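Transcriptional regulator, GntR family (Ralstonia eutropha, PDB 3IHU) probably binds DNA as a GntR-family transcription factor, pairing a winged helix-turn-helix region with an all-helical FCD domain. Local coordinates at residues Pro113-Leu125 / Phe137-Met151. Sequence-based numbering, arbitrary orientation.
Sequences PQVQALRASVQAL and FSNARRHFYRTLLEM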
ATOM      1  N   PRO A 113      16.372 -13.981  10.590  1.00 19.99           N
ATOM      2  CA  PRO A 113      15.619 -14.272   9.353  1.00 19.79           C
ATOM      3  C   PRO A 113      14.795 -13.110   8.791  1.00 20.42           C
ATOM      4  O   PRO A 113      14.654 -12.971   7.567  1.00 21.62           O
ATOM      5  CB  PRO A 113      14.671 -15.406   9.770  1.00 20.16           C
ATOM      6  CG  PRO A 113      15.230 -15.959  10.999  1.00 19.08           C
ATOM      7  CD  PRO A 113      15.886 -14.795  11.708  1.00 19.45           C
ATOM      8  N   GLN A 114      14.220 -12.308   9.672  1.00 19.90           N
ATOM      9  CA  GLN A 114      13.382 -11.169   9.255  1.00 19.80           C
ATOM     10  C   GLN A 114      14.252 -10.035   8.705  1.00 20.07           C
ATOM     11  O   GLN A 114      13.892  -9.391   7.718  1.00 19.29           O
ATOM     12  CB  GLN A 114      12.532 -10.671  10.426  1.00 19.56           C
ATOM     13  CG  GLN A 114      11.363 -11.601  10.773  1.00 19.19           C
ATOM     14  CD  GLN A 114      10.627 -11.139  12.031  1.00 19.10           C
ATOM     15  OE1 GLN A 114      11.132 -10.330  12.789  1.00 20.42           O
ATOM     16  NE2 GLN A 114       9.429 -11.630  12.229  1.00 23.27           N
ATOM     17  N   VAL A 115      15.382  -9.799   9.363  1.00 20.76           N
ATOM     18  CA  VAL A 115      16.391  -8.855   8.889  1.00 22.24           C
ATOM     19  C   VAL A 115      16.838  -9.211   7.466  1.00 23.15           C
ATOM     20  O   VAL A 115      16.889  -8.332   6.601  1.00 23.05           O
ATOM     21  CB  VAL A 115      17.573  -8.800   9.852  1.00 22.82           C
ATOM     22  CG1 VAL A 115      18.793  -8.068   9.225  1.00 24.55           C
ATOM     23  CG2 VAL A 115      17.144  -8.161  11.143  1.00 22.80           C
ATOM     24  N   GLN A 116      17.084 -10.499   7.227  1.00 23.64           N
ATOM     25  CA  GLN A 116      17.455 -11.008   5.902  1.00 23.48           C
ATOM     26  C   GLN A 116      16.379 -10.779   4.887  1.00 23.01           C
ATOM     27  O   GLN A 116      16.662 -10.378   3.752  1.00 22.92           O
ATOM     28  CB  GLN A 116      17.768 -12.513   5.930  1.00 24.36           C
ATOM     29  CG  GLN A 116      19.077 -12.838   6.623  1.00 25.56           C
ATOM     30  CD  GLN A 116      19.478 -14.315   6.492  1.00 27.83           C
ATOM     31  OE1 GLN A 116      18.782 -15.123   5.859  1.00 26.75           O
ATOM     32  NE2 GLN A 116      20.604 -14.657   7.093  1.00 25.44           N
ATOM     33  N   ALA A 117      15.137 -11.049   5.275  1.00 22.43           N
ATOM     34  CA  ALA A 117      13.978 -10.704   4.448  1.00 21.10           C
ATOM     35  C   ALA A 117      13.915  -9.211   4.178  1.00 19.63           C
ATOM     36  O   ALA A 117      13.674  -8.801   3.062  1.00 22.01           O
ATOM     37  CB  ALA A 117      12.685 -11.190   5.116  1.00 21.33           C
ATOM     38  N   LEU A 118      14.166  -8.384   5.166  1.00 19.42           N
ATOM     39  CA  LEU A 118      14.018  -6.935   4.993  1.00 18.90           C
ATOM     40  C   LEU A 118      15.106  -6.423   4.034  1.00 19.03           C
ATOM     41  O   LEU A 118      14.834  -5.718   3.054  1.00 19.53           O
ATOM     42  CB  LEU A 118      14.003  -6.181   6.354  1.00 17.94           C
ATOM     43  CG  LEU A 118      13.568  -4.737   6.200  1.00 15.88           C
ATOM     44  CD1 LEU A 118      12.008  -4.708   5.974  1.00 16.93           C
ATOM     45  CD2 LEU A 118      14.038  -3.876   7.393  1.00 16.42           C
ATOM     46  N   ARG A 119      16.342  -6.848   4.272  1.00 20.14           N
ATOM     47  CA  ARG A 119      17.475  -6.509   3.391  1.00 18.58           C
ATOM     48  C   ARG A 119      17.248  -7.020   1.979  1.00 18.80           C
ATOM     49  O   ARG A 119      17.491  -6.302   0.999  1.00 18.11           O
ATOM     50  CB  ARG A 119      18.802  -7.011   4.006  1.00 19.65           C
ATOM     51  CG  ARG A 119      19.199  -6.245   5.329  1.00 21.36           C
ATOM     52  CD  ARG A 119      20.637  -6.590   5.826  1.00 23.14           C
ATOM     53  NE  ARG A 119      20.987  -5.952   7.097  1.00 22.88           N
ATOM     54  CZ  ARG A 119      21.271  -4.650   7.254  1.00 27.42           C
ATOM     55  NH1 ARG A 119      21.260  -3.785   6.213  1.00 30.93           N
ATOM     56  NH2 ARG A 119      21.585  -4.190   8.455  1.00 24.22           N
ATOM     57  N   ALA A 120      16.714  -8.224   1.847  1.00 18.16           N
ATOM     58  CA  ALA A 120      16.421  -8.748   0.526  1.00 18.49           C
ATOM     59  C   ALA A 120      15.345  -7.913  -0.178  1.00 18.31           C
ATOM     60  O   ALA A 120      15.476  -7.608  -1.382  1.00 16.94           O
ATOM     61  CB  ALA A 120      15.998 -10.227   0.605  1.00 18.50           C
ATOM     62  N   SER A 121      14.287  -7.528   0.567  1.00 18.56           N
ATOM     63  CA  SER A 121      13.222  -6.789  -0.021  1.00 18.28           C
ATOM     64  C   SER A 121      13.795  -5.485  -0.516  1.00 17.42           C
ATOM     65  O   SER A 121      13.403  -5.021  -1.599  1.00 18.27           O
ATOM     66  CB  SER A 121      12.051  -6.540   0.965  1.00 18.66           C
ATOM     67  OG  SER A 121      12.413  -5.609   1.975  1.00 21.36           O
ATOM     68  N   VAL A 122      14.727  -4.895   0.234  1.00 17.27           N
ATOM     69  CA  VAL A 122      15.329  -3.616  -0.207  1.00 18.11           C
ATOM     70  C   VAL A 122      16.128  -3.800  -1.513  1.00 18.73           C
ATOM     71  O   VAL A 122      15.982  -2.994  -2.454  1.00 18.43           O
ATOM     72  CB  VAL A 122      16.171  -2.902   0.903  1.00 18.46           C
ATOM     73  CG1 VAL A 122      16.875  -1.599   0.391  1.00 17.67           C
ATOM     74  CG2 VAL A 122      15.257  -2.520   2.022  1.00 18.20           C
ATOM     75  N   GLN A 123      16.949  -4.852  -1.607  1.00 18.65           N
ATOM     76  CA  GLN A 123      17.714  -5.157  -2.827  0.50 19.25           C
ATOM     77  C   GLN A 123      16.786  -5.229  -4.039  1.00 19.24           C
ATOM     78  O   GLN A 123      17.061  -4.675  -5.116  1.00 19.02           O
ATOM     79  CB  GLN A 123      18.491  -6.485  -2.655  0.50 19.30           C
ATOM     80  CG  GLN A 123      19.564  -6.431  -1.510  0.50 19.51           C
ATOM     81  CD  GLN A 123      19.999  -7.805  -0.999  0.50 19.55           C
ATOM     82  OE1 GLN A 123      20.094  -8.035   0.211  0.50 18.04           O
ATOM     83  NE2 GLN A 123      20.289  -8.711  -1.920  0.50 18.78           N
ATOM     84  N   ALA A 124      15.663  -5.924  -3.852  1.00 19.30           N
ATOM     85  CA  ALA A 124      14.662  -6.067  -4.937  1.00 19.68           C
ATOM     86  C   ALA A 124      14.012  -4.721  -5.355  1.00 19.12           C
ATOM     87  O   ALA A 124      13.663  -4.521  -6.530  1.00 17.07           O
ATOM     88  CB  ALA A 124      13.547  -7.069  -4.529  1.00 20.69           C
ATOM     89  N   LEU A 125      13.766  -3.827  -4.393  1.00 17.87           N
ATOM     90  CA  LEU A 125      13.310  -2.490  -4.742  1.00 17.79           C
ATOM     91  C   LEU A 125      14.348  -1.756  -5.614  1.00 18.27           C
ATOM     92  O   LEU A 125      13.979  -1.143  -6.643  1.00 19.32           O
ATOM     93  CB  LEU A 125      12.988  -1.640  -3.488  1.00 17.25           C
ATOM     94  CG  LEU A 125      11.714  -2.082  -2.790  1.00 15.09           C
ATOM     95  CD1 LEU A 125      11.729  -1.605  -1.335  1.00 12.75           C
ATOM     96  CD2 LEU A 125      10.447  -1.648  -3.583  1.00 14.00           C
ATOM     97  N   PHE A 137       8.481  -3.556  -8.945  1.00 21.33           N
ATOM     98  CA  PHE A 137       8.729  -2.588  -7.879  1.00 20.94           C
ATOM     99  C   PHE A 137       7.553  -2.650  -6.916  1.00 22.42           C
ATOM    100  O   PHE A 137       7.747  -2.701  -5.711  1.00 21.08           O
ATOM    101  CB  PHE A 137       8.921  -1.168  -8.422  1.00 21.15           C
ATOM    102  CG  PHE A 137       9.366  -0.182  -7.378  1.00 21.23           C
ATOM    103  CD1 PHE A 137      10.687  -0.071  -7.044  1.00 21.90           C
ATOM    104  CD2 PHE A 137       8.440   0.623  -6.710  1.00 21.85           C
ATOM    105  CE1 PHE A 137      11.090   0.835  -6.060  1.00 21.70           C
ATOM    106  CE2 PHE A 137       8.835   1.506  -5.746  1.00 22.88           C
ATOM    107  CZ  PHE A 137      10.173   1.621  -5.420  1.00 22.01           C
ATOM    108  N   SER A 138       6.332  -2.656  -7.454  1.00 23.39           N
ATOM    109  CA  SER A 138       5.140  -2.718  -6.599  1.00 24.70           C
ATOM    110  C   SER A 138       5.126  -3.967  -5.762  1.00 24.39           C
ATOM    111  O   SER A 138       4.722  -3.911  -4.596  1.00 24.30           O
ATOM    112  CB  SER A 138       3.849  -2.677  -7.385  1.00 24.34           C
ATOM    113  OG  SER A 138       3.630  -1.395  -7.869  1.00 27.88           O
ATOM    114  N   ASN A 139       5.587  -5.067  -6.327  1.00 24.40           N
ATOM    115  CA  ASN A 139       5.553  -6.353  -5.607  1.00 24.66           C
ATOM    116  C   ASN A 139       6.629  -6.343  -4.521  1.00 23.77           C
ATOM    117  O   ASN A 139       6.417  -6.864  -3.437  1.00 22.82           O
ATOM    118  CB  ASN A 139       5.775  -7.586  -6.531  1.00 25.59           C
ATOM    119  CG  ASN A 139       4.722  -7.725  -7.678  1.00 28.32           C
ATOM    120  OD1 ASN A 139       3.605  -7.242  -7.602  1.00 34.41           O
ATOM    121  ND2 ASN A 139       5.121  -8.412  -8.746  1.00 34.51           N
ATOM    122  N   ALA A 140       7.804  -5.796  -4.821  1.00 21.56           N
ATOM    123  CA  ALA A 140       8.843  -5.741  -3.804  1.00 21.23           C
ATOM    124  C   ALA A 140       8.401  -4.721  -2.732  1.00 19.85           C
ATOM    125  O   ALA A 140       8.670  -4.911  -1.580  1.00 20.20           O
ATOM    126  CB  ALA A 140      10.229  -5.357  -4.397  1.00 19.94           C
ATOM    127  N   ARG A 141       7.709  -3.655  -3.122  1.00 20.36           N
ATOM    128  CA  ARG A 141       7.159  -2.721  -2.139  1.00 20.70           C
ATOM    129  C   ARG A 141       6.231  -3.452  -1.167  1.00 20.92           C
ATOM    130  O   ARG A 141       6.376  -3.353   0.065  1.00 20.12           O
ATOM    131  CB  ARG A 141       6.450  -1.543  -2.788  1.00 21.31           C
ATOM    132  CG  ARG A 141       5.976  -0.471  -1.720  1.00 21.49           C
ATOM    133  CD  ARG A 141       4.781   0.332  -2.200  1.00 26.31           C
ATOM    134  NE  ARG A 141       3.578  -0.486  -2.362  1.00 25.94           N
ATOM    135  CZ  ARG A 141       2.856  -1.004  -1.365  1.00 31.04           C
ATOM    136  NH1 ARG A 141       3.207  -0.872  -0.081  1.00 33.87           N
ATOM    137  NH2 ARG A 141       1.789  -1.728  -1.645  1.00 30.06           N
ATOM    138  N   ARG A 142       5.279  -4.197  -1.713  1.00 22.15           N
ATOM    139  CA  ARG A 142       4.363  -4.938  -0.863  0.50 22.67           C
ATOM    140  C   ARG A 142       5.153  -5.858   0.098  1.00 22.77           C
ATOM    141  O   ARG A 142       4.860  -5.871   1.303  1.00 21.66           O
ATOM    142  CB  ARG A 142       3.309  -5.687  -1.698  0.50 23.49           C
ATOM    143  CG  ARG A 142       1.966  -5.878  -0.993  0.50 25.73           C
ATOM    144  CD  ARG A 142       0.791  -6.283  -1.937  0.50 25.79           C
ATOM    145  NE  ARG A 142       0.347  -5.205  -2.835  0.50 25.12           N
ATOM    146  CZ  ARG A 142      -0.497  -4.218  -2.509  0.50 25.46           C
ATOM    147  NH1 ARG A 142      -1.008  -4.124  -1.288  0.50 24.08           N
ATOM    148  NH2 ARG A 142      -0.822  -3.309  -3.421  0.50 24.41           N
ATOM    149  N   HIS A 143       6.151  -6.596  -0.405  1.00 20.91           N
ATOM    150  CA  HIS A 143       6.960  -7.454   0.428  1.00 20.73           C
ATOM    151  C   HIS A 143       7.715  -6.731   1.562  1.00 19.33           C
ATOM    152  O   HIS A 143       7.815  -7.224   2.694  1.00 18.33           O
ATOM    153  CB  HIS A 143       7.967  -8.234  -0.471  1.00 22.08           C
ATOM    154  CG  HIS A 143       8.745  -9.258   0.267  1.00 25.85           C
ATOM    155  ND1 HIS A 143       8.142 -10.204   1.074  1.00 30.85           N
ATOM    156  CD2 HIS A 143      10.079  -9.506   0.325  1.00 28.68           C
ATOM    157  CE1 HIS A 143       9.073 -10.980   1.604  1.00 29.36           C
ATOM    158  NE2 HIS A 143      10.252 -10.581   1.164  1.00 27.97           N
ATOM    159  N   PHE A 144       8.255  -5.567   1.241  1.00 17.85           N
ATOM    160  CA  PHE A 144       8.920  -4.715   2.207  1.00 17.03           C
ATOM    161  C   PHE A 144       7.968  -4.360   3.359  1.00 15.87           C
ATOM    162  O   PHE A 144       8.292  -4.567   4.530  1.00 12.95           O
ATOM    163  CB  PHE A 144       9.338  -3.441   1.477  1.00 17.20           C
ATOM    164  CG  PHE A 144      10.015  -2.441   2.320  1.00 17.75           C
ATOM    165  CD1 PHE A 144      11.187  -2.740   2.946  1.00 20.31           C
ATOM    166  CD2 PHE A 144       9.494  -1.172   2.462  1.00 20.45           C
ATOM    167  CE1 PHE A 144      11.843  -1.786   3.691  1.00 21.29           C
ATOM    168  CE2 PHE A 144      10.152  -0.209   3.210  1.00 17.84           C
ATOM    169  CZ  PHE A 144      11.336  -0.537   3.820  1.00 19.80           C
ATOM    170  N   TYR A 145       6.771  -3.883   3.001  1.00 16.04           N
ATOM    171  CA  TYR A 145       5.765  -3.497   4.006  1.00 17.30           C
ATOM    172  C   TYR A 145       5.343  -4.685   4.822  1.00 17.77           C
ATOM    173  O   TYR A 145       5.247  -4.593   6.048  1.00 17.95           O
ATOM    174  CB  TYR A 145       4.546  -2.847   3.340  1.00 16.94           C
ATOM    175  CG  TYR A 145       4.723  -1.374   3.091  1.00 19.88           C
ATOM    176  CD1 TYR A 145       5.664  -0.895   2.216  1.00 22.50           C
ATOM    177  CD2 TYR A 145       3.891  -0.439   3.726  1.00 24.33           C
ATOM    178  CE1 TYR A 145       5.824   0.451   1.998  1.00 23.37           C
ATOM    179  CE2 TYR A 145       4.058   0.915   3.513  1.00 25.95           C
ATOM    180  CZ  TYR A 145       5.006   1.350   2.654  1.00 24.58           C
ATOM    181  OH  TYR A 145       5.108   2.677   2.475  1.00 25.17           O
ATOM    182  N   ARG A 146       5.074  -5.813   4.167  1.00 17.69           N
ATOM    183  CA  ARG A 146       4.689  -7.001   4.914  1.00 19.38           C
ATOM    184  C   ARG A 146       5.774  -7.472   5.905  1.00 18.48           C
ATOM    185  O   ARG A 146       5.487  -7.867   7.048  1.00 17.68           O
ATOM    186  CB  ARG A 146       4.274  -8.130   3.946  1.00 19.52           C
ATOM    187  CG  ARG A 146       4.142  -9.528   4.572  1.00 26.30           C
ATOM    188  CD  ARG A 146       3.194  -9.599   5.790  1.00 35.97           C
ATOM    189  NE  ARG A 146       1.861  -9.041   5.501  1.00 42.59           N
ATOM    190  CZ  ARG A 146       0.796  -9.737   5.094  1.00 44.74           C
ATOM    191  NH1 ARG A 146       0.866 -11.045   4.901  1.00 45.86           N
ATOM    192  NH2 ARG A 146      -0.354  -9.107   4.872  1.00 45.90           N
ATOM    193  N   THR A 147       7.036  -7.394   5.504  1.00 18.34           N
ATOM    194  CA  THR A 147       8.130  -7.772   6.410  1.00 17.77           C
ATOM    195  C   THR A 147       8.157  -6.820   7.593  1.00 17.57           C
ATOM    196  O   THR A 147       8.283  -7.253   8.753  1.00 15.08           O
ATOM    197  CB  THR A 147       9.477  -7.794   5.658  1.00 18.32           C
ATOM    198  OG1 THR A 147       9.308  -8.507   4.426  1.00 18.12           O
ATOM    199  CG2 THR A 147      10.527  -8.449   6.441  1.00 17.69           C
ATOM    200  N   LEU A 148       7.994  -5.523   7.326  1.00 17.93           N
ATOM    201  CA  LEU A 148       7.946  -4.577   8.420  1.00 17.97           C
ATOM    202  C   LEU A 148       6.817  -4.959   9.367  1.00 18.60           C
ATOM    203  O   LEU A 148       6.970  -4.878  10.601  1.00 16.80           O
ATOM    204  CB  LEU A 148       7.797  -3.122   7.959  1.00 18.09           C
ATOM    205  CG  LEU A 148       8.978  -2.516   7.210  1.00 18.11           C
ATOM    206  CD1 LEU A 148       8.558  -1.130   6.668  1.00 13.23           C
ATOM    207  CD2 LEU A 148      10.268  -2.491   8.127  1.00 15.85           C
ATOM    208  N   LEU A 149       5.697  -5.397   8.799  1.00 19.42           N
ATOM    209  CA  LEU A 149       4.528  -5.745   9.626  1.00 19.62           C
ATOM    210  C   LEU A 149       4.828  -6.938  10.510  1.00 19.39           C
ATOM    211  O   LEU A 149       4.565  -6.901  11.704  1.00 19.47           O
ATOM    212  CB  LEU A 149       3.326  -6.027   8.742  1.00 19.21           C
ATOM    213  CG  LEU A 149       2.003  -6.305   9.453  1.00 19.62           C
ATOM    214  CD1 LEU A 149       1.463  -5.094  10.288  1.00 21.13           C
ATOM    215  CD2 LEU A 149       1.031  -6.688   8.376  1.00 20.90           C
ATOM    216  N   GLU A 150       5.422  -7.964   9.929  1.00 20.15           N
ATOM    217  CA  GLU A 150       5.728  -9.191  10.646  1.00 21.09           C
ATOM    218  C   GLU A 150       6.723  -8.930  11.740  1.00 19.82           C
ATOM    219  O   GLU A 150       6.629  -9.528  12.814  1.00 20.20           O
ATOM    220  CB  GLU A 150       6.257 -10.289   9.713  1.00 21.63           C
ATOM    221  CG  GLU A 150       5.250 -10.800   8.683  1.00 26.28           C
ATOM    222  CD  GLU A 150       3.888 -11.180   9.310  1.00 31.86           C
ATOM    223  OE1 GLU A 150       3.875 -11.896  10.350  1.00 33.02           O
ATOM    224  OE2 GLU A 150       2.832 -10.732   8.777  1.00 33.06           O
HETATM  225  N   MSE A 151       7.641  -8.012  11.483  1.00 17.92           N
HETATM  226  CA  MSE A 151       8.640  -7.605  12.458  1.00 16.82           C
HETATM  227  C   MSE A 151       8.033  -6.953  13.685  1.00 18.62           C
HETATM  228  O   MSE A 151       8.464  -7.219  14.800  1.00 17.67           O
HETATM  229  CB  MSE A 151       9.672  -6.661  11.784  1.00 17.51           C
HETATM  230  CG  MSE A 151      10.702  -7.380  10.983  1.00 15.43           C
HETATM  231 SE   MSE A 151      11.833  -6.249   9.903  0.75  9.46          SE
HETATM  232  CE  MSE A 151      13.057  -5.963  11.429  1.00 14.36           C
TER
HETATM  233  O   HOH W   1       7.744 -11.395  14.984  1.00 36.42           O
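Leu118 and Phe144 interlock as reciprocal knobs in the largely buried, antiparallel packing of two consecutive helices of the FCD domain, 112-130 and 134-152; the axes of segments 113-125 and 137-151 approach to 8.7 Å, their directions 160° apart. Leu118 enters the hole formed by Phe144, Thr147, Leu148 and Met151, its CD1 lying 3.5 Å from Leu148 CD2; Phe144 in turn sits among Leu118, Ser121, Val122 and Leu125. With CG anti to the backbone N (chi1 179°), the Phe144 ring lies alongside Val122, receives Leu125 CD1 over one face and meets Ser121 OG at its edge, in plane. That hydroxyl is spent within its own helix, donating to Leu118 O at 2.7 Å. This knobs-into-holes packing joins two neighbouring helices of the all-helical FCD bundle; helix 84-105 continues the core beyond Leu148 and Met151, while helix 179-195 touches Val122 and Phe137. Near the hairpin turn, Leu125 CD2 makes a CH-pi contact 3.7 Å from the Phe137 ring centroid, 18° off the normal, and Ala124 CB abuts Ala140 CB at 3.7 Å. At the far end Gln114 slides past Met151 (a selenomethionine), and a water bridges Gln114 NE2 to Glu150 O.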